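Local coordinates for protein putative solute-binding component of ABC transporter (Clostridium phytofermentans, PDB 4YS6) that binds beta-D-glucopyranose between its two lobes and probably serves as the sugar-recognising component of an ABC transporter, at residues G40-T45 with E86-N91; Y136-N141 with K320-G325; E150-K155 with L239-C244. One frame throughout, in Å; residues are numbered along the deposited sequence.

Contact 1. Residues G40-T45 with E86-N91; sequences GVAMPT and ENMISN
Met88, modelled as selenomethionine, reaches from helix 78-90 across the backbone of Gly40, Val41 and Ala42, and it alone carries this helix segment's side of the contact. The setting is the Rossmann-like alpha/beta lobe of a type I periplasmic binding protein. Helix 78-90 belongs to the beta-alpha-beta crossover that leaves strand 68-73, steps over strand 38-43 and re-enters the sheet as strand 95-98. Helix 86-90 therefore runs antiparallel to strand 40-43 beneath it, at 173°, with the axes of these short segments 9.1 Å apart at their closest. The CB of Met88 faces the strand, and beyond CG the chain is extended (chi2 166°, chi3 -169°), which carries SE and CE obliquely down onto the strand and toward its C-terminal end. SE settles beside the CA of Gly40 at 3.8 Å, close to the peptide N of Val41; with no side chain on Gly40, the large selenium lies directly against the main chain. Val41 turns its side chain to the other face of the sheet, onto Leu62 of helix 50-64, so Met88 meets only its backbone. Ala42 has its CB on the side of the helix, and this short methyl borders the end of the Met88 chain. Asp70 and Gln72 of the adjoining strand 68-73 also touch Met88, and Cys93 approaches it from the loop. The contact is buried and has no hydrogen bond between the two segments. At its far end, CE of Met88 lies 4.0 Å from CB of Ala42 and only 3.4 Å from the carbonyl O of Val41.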
# COMPACT_ATOMS: atom_id res chain seq x y z
N GLY A 40 10.11 6.23 -18.78
CA GLY A 40 10.48 6.76 -17.49
C GLY A 40 9.69 6.04 -16.41
O GLY A 40 8.50 5.77 -16.57
N VAL A 41 10.36 5.74 -15.31
CA VAL A 41 9.73 5.05 -14.19
C VAL A 41 10.05 5.81 -12.93
O VAL A 41 11.23 5.91 -12.55
CB VAL A 41 10.20 3.58 -14.06
CG1 VAL A 41 9.45 2.87 -12.92
CG2 VAL A 41 10.02 2.83 -15.39
N ALA A 42 9.02 6.38 -12.32
CA ALA A 42 9.19 7.23 -11.16
C ALA A 42 8.62 6.54 -9.91
O ALA A 42 7.42 6.31 -9.82
CB ALA A 42 8.51 8.57 -11.37
N MSE A 43 9.50 6.24 -8.96
CA MSE A 43 9.10 5.56 -7.72
C MSE A 43 9.21 6.52 -6.53
O MSE A 43 9.99 7.47 -6.58
CB MSE A 43 9.99 4.32 -7.48
CG MSE A 43 9.88 3.24 -8.57
SE MSE A 43 8.22 2.28 -8.31
CE MSE A 43 7.51 2.36 -10.11
N PRO A 44 8.41 6.30 -5.48
CA PRO A 44 8.36 7.32 -4.42
C PRO A 44 9.56 7.38 -3.49
O PRO A 44 10.04 8.47 -3.22
CB PRO A 44 7.10 6.93 -3.61
CG PRO A 44 6.87 5.48 -3.92
CD PRO A 44 7.35 5.29 -5.33
N THR A 45 10.06 6.23 -3.05
CA THR A 45 11.14 6.19 -2.10
C THR A 45 11.68 4.78 -2.02
O THR A 45 10.97 3.84 -2.31
CB THR A 45 10.67 6.64 -0.72
OG1 THR A 45 11.77 6.60 0.19
CG2 THR A 45 9.57 5.72 -0.20
N GLU A 86 9.95 15.93 -14.78
CA GLU A 86 10.36 16.96 -15.72
C GLU A 86 11.60 16.54 -16.50
O GLU A 86 11.68 16.75 -17.71
CB GLU A 86 10.63 18.29 -15.00
CG GLU A 86 9.37 19.06 -14.70
CD GLU A 86 9.60 20.32 -13.88
OE1 GLU A 86 10.71 20.49 -13.33
OE2 GLU A 86 8.66 21.13 -13.78
N ASN A 87 12.57 15.95 -15.79
CA ASN A 87 13.84 15.55 -16.41
C ASN A 87 13.64 14.36 -17.33
O ASN A 87 14.29 14.27 -18.36
CB ASN A 87 14.87 15.19 -15.35
CG ASN A 87 15.36 16.39 -14.56
OD1 ASN A 87 15.11 17.54 -14.94
ND2 ASN A 87 16.05 16.14 -13.46
N MSE A 88 12.75 13.44 -16.95
CA MSE A 88 12.43 12.31 -17.83
C MSE A 88 11.88 12.81 -19.15
O MSE A 88 12.25 12.33 -20.22
CB MSE A 88 11.43 11.36 -17.17
CG MSE A 88 12.02 10.53 -16.09
SE MSE A 88 10.64 9.67 -15.01
CE MSE A 88 11.84 9.04 -13.59
N ILE A 89 10.99 13.80 -19.08
CA ILE A 89 10.38 14.33 -20.28
C ILE A 89 11.46 15.01 -21.13
O ILE A 89 11.48 14.88 -22.36
CB ILE A 89 9.26 15.32 -19.94
CG1 ILE A 89 8.13 14.58 -19.21
CG2 ILE A 89 8.73 16.00 -21.20
CD1 ILE A 89 7.04 15.51 -18.66
N SER A 90 12.35 15.74 -20.47
CA SER A 90 13.42 16.47 -21.15
C SER A 90 14.40 15.51 -21.81
O SER A 90 14.97 15.80 -22.85
CB SER A 90 14.16 17.37 -20.16
OG SER A 90 13.29 18.36 -19.63
N ASN A 91 14.60 14.36 -21.20
CA ASN A 91 15.49 13.34 -21.74
C ASN A 91 14.85 12.52 -22.85
O ASN A 91 15.48 11.63 -23.41
CB ASN A 91 15.95 12.38 -20.64
CG ASN A 91 16.81 13.06 -19.61
OD1 ASN A 91 17.44 14.09 -19.89
ND2 ASN A 91 16.86 12.49 -18.41

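Contact 2. Residues Y136-N141 with K320-G325; sequences YATFDN and KSYDNG
Tyr136 of strand 135-139 and Tyr322 of an irregular segment have their CA atoms 8.6 Å apart, so side chains bridge the gap. The rings form a T-shaped (edge-to-face) pair, planes at 79° and centroids 4.9 Å apart: the CE2 edge of Tyr136 points into one face of Tyr322, above its centre. Phe181 of helix 177-195 stacks with Tyr322 as well. Tyr136 is turned this way with CG anti to its own N, and its OH bonds to the carbonyl O of Asp124, a glucose-pocket residue. This is the hinge side of the two-lobed periplasmic binding fold, where strand 135-139 of one lobe passes directly into helix 141-155 of the other. Asp140 N-caps that helix, its OD1 taking the N-H of Met143. Asn141, its amide nearly perpendicular to the Tyr322 ring, donates from ND2 to Tyr322 OH at 3.0 Å (147°), tilted from the amide plane. A straighter, in-plane bond runs from the same ND2 to Thr138 OG1 at 3.0 Å (163°). That OG1 is also hydrogen-bonded to the carbonyl O of Asp124. Water 1 lies 2.7 Å from Tyr322 OH and donates to OD1 of Asp140 at 2.7 Å.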
# COMPACT_ATOMS: atom_id res chain seq x y z
N TYR A 136 -4.31 2.80 -15.14
CA TYR A 136 -3.98 2.57 -13.73
C TYR A 136 -3.78 1.07 -13.55
O TYR A 136 -4.63 0.27 -13.95
CB TYR A 136 -5.12 3.09 -12.85
CG TYR A 136 -4.97 2.91 -11.36
CD1 TYR A 136 -3.76 3.10 -10.72
CD2 TYR A 136 -6.09 2.60 -10.58
CE1 TYR A 136 -3.66 2.98 -9.34
CE2 TYR A 136 -6.00 2.47 -9.23
CZ TYR A 136 -4.81 2.66 -8.60
OH TYR A 136 -4.78 2.53 -7.22
N ALA A 137 -2.65 0.71 -12.94
CA ALA A 137 -2.36 -0.68 -12.60
C ALA A 137 -2.15 -0.77 -11.12
O ALA A 137 -1.31 -0.06 -10.57
CB ALA A 137 -1.14 -1.14 -13.30
N THR A 138 -2.85 -1.68 -10.46
CA THR A 138 -2.75 -1.76 -9.01
C THR A 138 -3.23 -3.15 -8.54
O THR A 138 -3.56 -4.01 -9.37
CB THR A 138 -3.56 -0.63 -8.36
OG1 THR A 138 -3.31 -0.58 -6.95
CG2 THR A 138 -5.04 -0.82 -8.63
N PHE A 139 -3.21 -3.38 -7.24
CA PHE A 139 -3.91 -4.52 -6.65
C PHE A 139 -5.30 -4.06 -6.25
O PHE A 139 -5.60 -2.86 -6.25
CB PHE A 139 -3.11 -5.10 -5.46
CG PHE A 139 -1.85 -5.76 -5.90
CD1 PHE A 139 -0.72 -5.01 -6.16
CD2 PHE A 139 -1.80 -7.13 -6.10
CE1 PHE A 139 0.45 -5.61 -6.62
CE2 PHE A 139 -0.62 -7.72 -6.55
CZ PHE A 139 0.48 -6.95 -6.82
N ASP A 140 -6.18 -4.99 -5.97
CA ASP A 140 -7.54 -4.63 -5.58
C ASP A 140 -7.51 -4.09 -4.15
O ASP A 140 -7.58 -4.86 -3.17
CB ASP A 140 -8.45 -5.84 -5.71
CG ASP A 140 -9.91 -5.51 -5.49
OD1 ASP A 140 -10.23 -4.47 -4.88
OD2 ASP A 140 -10.73 -6.31 -5.95
N ASN A 141 -7.36 -2.77 -4.04
CA ASN A 141 -7.09 -2.16 -2.75
C ASN A 141 -8.28 -2.23 -1.78
O ASN A 141 -8.08 -2.43 -0.59
CB ASN A 141 -6.66 -0.72 -2.96
CG ASN A 141 -5.44 -0.63 -3.82
OD1 ASN A 141 -4.40 -1.16 -3.46
ND2 ASN A 141 -5.57 -0.04 -5.00
N LYS A 320 -14.67 0.94 -13.49
CA LYS A 320 -15.82 1.31 -12.68
C LYS A 320 -15.44 1.68 -11.24
O LYS A 320 -16.19 2.40 -10.56
CB LYS A 320 -16.85 0.17 -12.66
CG LYS A 320 -16.27 -1.17 -12.20
CD LYS A 320 -17.26 -2.31 -12.40
CE LYS A 320 -16.59 -3.67 -12.20
NZ LYS A 320 -17.54 -4.80 -12.37
N SER A 321 -14.29 1.22 -10.76
CA SER A 321 -13.95 1.39 -9.35
C SER A 321 -13.16 2.65 -9.03
O SER A 321 -13.26 3.17 -7.92
CB SER A 321 -13.13 0.20 -8.84
OG SER A 321 -13.90 -0.99 -8.84
N TYR A 322 -12.36 3.11 -9.99
CA TYR A 322 -11.41 4.18 -9.70
C TYR A 322 -11.69 5.43 -10.53
O TYR A 322 -11.39 5.50 -11.72
CB TYR A 322 -9.99 3.67 -9.93
CG TYR A 322 -9.56 2.73 -8.84
CD1 TYR A 322 -9.18 3.20 -7.59
CD2 TYR A 322 -9.58 1.35 -9.03
CE1 TYR A 322 -8.79 2.34 -6.58
CE2 TYR A 322 -9.19 0.49 -8.01
CZ TYR A 322 -8.82 0.98 -6.80
OH TYR A 322 -8.44 0.10 -5.81
N ASP A 323 -12.29 6.40 -9.86
CA ASP A 323 -12.52 7.73 -10.41
C ASP A 323 -11.44 8.62 -9.84
O ASP A 323 -11.30 8.72 -8.61
CB ASP A 323 -13.92 8.22 -10.03
CG ASP A 323 -14.29 9.55 -10.66
OD1 ASP A 323 -13.43 10.45 -10.79
OD2 ASP A 323 -15.47 9.70 -11.03
N ASN A 324 -10.64 9.24 -10.68
CA ASN A 324 -9.52 10.02 -10.15
C ASN A 324 -9.87 11.48 -9.90
O ASN A 324 -9.00 12.30 -9.61
CB ASN A 324 -8.30 9.91 -11.07
CG ASN A 324 -8.33 10.89 -12.23
OD1 ASN A 324 -9.40 11.27 -12.75
ND2 ASN A 324 -7.14 11.29 -12.67
N GLY A 325 -11.14 11.82 -10.00
CA GLY A 325 -11.57 13.21 -9.83
C GLY A 325 -11.89 13.87 -11.15
O GLY A 325 -12.76 14.73 -11.23
O HOH W 1 -10.23 -1.79 -5.25

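Contact 3. Residues E150-K155 with L239-C244; sequences EYIKEK and LDAVLC. With NA (sodium ion), chain F.
Ile152 projects from helix 141-155 onto Ala241 and Leu243 of strand 241-244, and every contact between the two segments passes through this one side chain. Helix and strand belong to the second alpha/beta lobe of the periplasmic binding fold, in which a parallel sheet is flanked by helices. The helix comes nearest at Ile152 and Ala241, whose CA atoms are 7.2 Å apart. CB of Ile152 faces the sheet and there divides into two branches. The shorter, CG2, ends against CB of Ala241 at 4.2 Å, methyl to methyl. The longer begins at CG1, which lies anti to the carbonyl carbon (chi1 -69°), and with chi2 at 175° it runs out straight, so the branch passes Ala241 and reaches Leu243, two residues on. There its tip, CD1, touches CB of Leu243 at 3.8 Å and also comes up to CA and CD1 of that residue, the two side chains crossing at about a right angle. Val242, between the two strand partners, turns its CB away from the helix, and its side chain touches Phe170 of strand 165-170. Ile267, on the adjoining strand 267-268, packs against both Ile152 and Ala241 and continues the buried apolar layer. Elsewhere on the helix, the aliphatic CG of Lys155 lies over one face of the Tyr151 ring, toward its rim. The last turn also holds a sodium ion, together with OD1 of Asn157: the main-chain O of Glu154 binds it at 2.4 Å, and water 2 is another ligand, with its O 2.4 Å from the sodium.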
# COMPACT_ATOMS: atom_id res chain seq x y z
N GLU A 150 -12.05 -8.48 7.77
CA GLU A 150 -12.65 -9.79 8.00
C GLU A 150 -11.77 -10.63 8.91
O GLU A 150 -12.27 -11.48 9.66
CB GLU A 150 -12.87 -10.51 6.67
CG GLU A 150 -14.03 -9.93 5.89
CD GLU A 150 -14.29 -10.62 4.57
OE1 GLU A 150 -15.44 -10.53 4.08
OE2 GLU A 150 -13.36 -11.26 4.02
N TYR A 151 -10.46 -10.42 8.84
CA TYR A 151 -9.54 -11.16 9.72
C TYR A 151 -9.81 -10.82 11.17
O TYR A 151 -9.94 -11.69 12.02
CB TYR A 151 -8.07 -10.88 9.37
CG TYR A 151 -7.14 -11.72 10.19
CD1 TYR A 151 -6.86 -13.03 9.83
CD2 TYR A 151 -6.56 -11.23 11.35
CE1 TYR A 151 -6.01 -13.82 10.59
CE2 TYR A 151 -5.73 -12.01 12.12
CZ TYR A 151 -5.45 -13.30 11.73
OH TYR A 151 -4.63 -14.08 12.51
N ILE A 152 -9.91 -9.52 11.47
CA ILE A 152 -10.20 -9.07 12.82
C ILE A 152 -11.59 -9.53 13.25
O ILE A 152 -11.76 -10.02 14.36
CB ILE A 152 -10.08 -7.54 12.90
CG1 ILE A 152 -8.61 -7.15 12.77
CG2 ILE A 152 -10.66 -7.02 14.21
CD1 ILE A 152 -8.32 -5.69 12.70
N LYS A 153 -12.57 -9.38 12.37
CA LYS A 153 -13.94 -9.83 12.67
C LYS A 153 -13.99 -11.33 13.02
O LYS A 153 -14.67 -11.74 13.97
CB LYS A 153 -14.85 -9.54 11.48
CG LYS A 153 -16.25 -10.13 11.64
CD LYS A 153 -17.18 -9.61 10.54
CE LYS A 153 -18.51 -10.33 10.56
NZ LYS A 153 -19.50 -9.73 9.60
N GLU A 154 -13.26 -12.15 12.26
CA GLU A 154 -13.21 -13.59 12.52
C GLU A 154 -12.49 -13.89 13.82
O GLU A 154 -12.98 -14.67 14.60
CB GLU A 154 -12.50 -14.33 11.38
CG GLU A 154 -13.41 -14.71 10.23
CD GLU A 154 -14.32 -15.88 10.59
OE1 GLU A 154 -14.10 -16.52 11.64
OE2 GLU A 154 -15.26 -16.16 9.81
N LYS A 155 -11.34 -13.28 14.07
CA LYS A 155 -10.54 -13.67 15.23
C LYS A 155 -11.13 -13.14 16.53
O LYS A 155 -10.91 -13.72 17.61
CB LYS A 155 -9.09 -13.20 15.07
CG LYS A 155 -8.28 -14.00 14.06
CD LYS A 155 -8.21 -15.47 14.40
CE LYS A 155 -7.29 -16.24 13.48
NZ LYS A 155 -7.44 -17.69 13.72
N LEU A 239 -5.31 -4.55 24.92
CA LEU A 239 -5.51 -4.11 23.56
C LEU A 239 -5.77 -5.35 22.75
O LEU A 239 -4.91 -6.23 22.68
CB LEU A 239 -4.27 -3.36 23.07
CG LEU A 239 -4.26 -2.91 21.64
CD1 LEU A 239 -5.46 -2.07 21.33
CD2 LEU A 239 -2.99 -2.11 21.38
N ASP A 240 -6.97 -5.47 22.18
CA ASP A 240 -7.37 -6.73 21.54
C ASP A 240 -6.96 -6.80 20.07
O ASP A 240 -6.63 -7.88 19.57
CB ASP A 240 -8.87 -6.93 21.66
CG ASP A 240 -9.33 -7.09 23.12
OD1 ASP A 240 -9.05 -8.16 23.71
OD2 ASP A 240 -9.91 -6.15 23.71
N ALA A 241 -6.96 -5.66 19.37
CA ALA A 241 -6.59 -5.63 17.97
C ALA A 241 -6.07 -4.29 17.54
O ALA A 241 -6.55 -3.26 18.02
CB ALA A 241 -7.78 -6.02 17.08
N VAL A 242 -5.09 -4.31 16.63
CA VAL A 242 -4.67 -3.09 15.94
C VAL A 242 -4.81 -3.31 14.43
O VAL A 242 -4.11 -4.12 13.84
CB VAL A 242 -3.23 -2.68 16.27
CG1 VAL A 242 -2.94 -1.25 15.77
CG2 VAL A 242 -2.99 -2.73 17.77
N LEU A 243 -5.74 -2.59 13.84
CA LEU A 243 -5.90 -2.58 12.40
C LEU A 243 -4.84 -1.68 11.81
O LEU A 243 -4.90 -0.46 11.99
CB LEU A 243 -7.30 -2.09 12.04
CG LEU A 243 -7.55 -1.78 10.57
CD1 LEU A 243 -7.37 -3.09 9.77
CD2 LEU A 243 -8.95 -1.20 10.40
N CYS A 244 -3.85 -2.30 11.17
CA CYS A 244 -2.82 -1.55 10.45
C CYS A 244 -3.01 -1.81 8.98
O CYS A 244 -3.06 -2.97 8.57
CB CYS A 244 -1.42 -1.97 10.84
SG CYS A 244 -1.08 -1.69 12.60
NA NA F . -14.17 -16.68 14.82
O HOH W 2 -15.36 -18.68 15.33

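Contacts 1 and 3 are helix-to-sheet packings in the two different lobes, with centres about 39 Å apart on opposite sides of the chain's centre. Contact 2 lies between them, its centre about 22 Å from that of contact 1 and 26 Å from that of contact 3. It shares the sheet of contact 1, while its Asn141 opens the helix that carries contact 3. None of the three touches another. Contact 2 is the one beside the sugar: the Asn141 side chain touches the pocket residues Asn178 and Phe182 and is about 5 Å from the bound glucose, against about 14 Å for the side chain of Ala42 in contact 1 and 13 Å for that of Leu243 in contact 3.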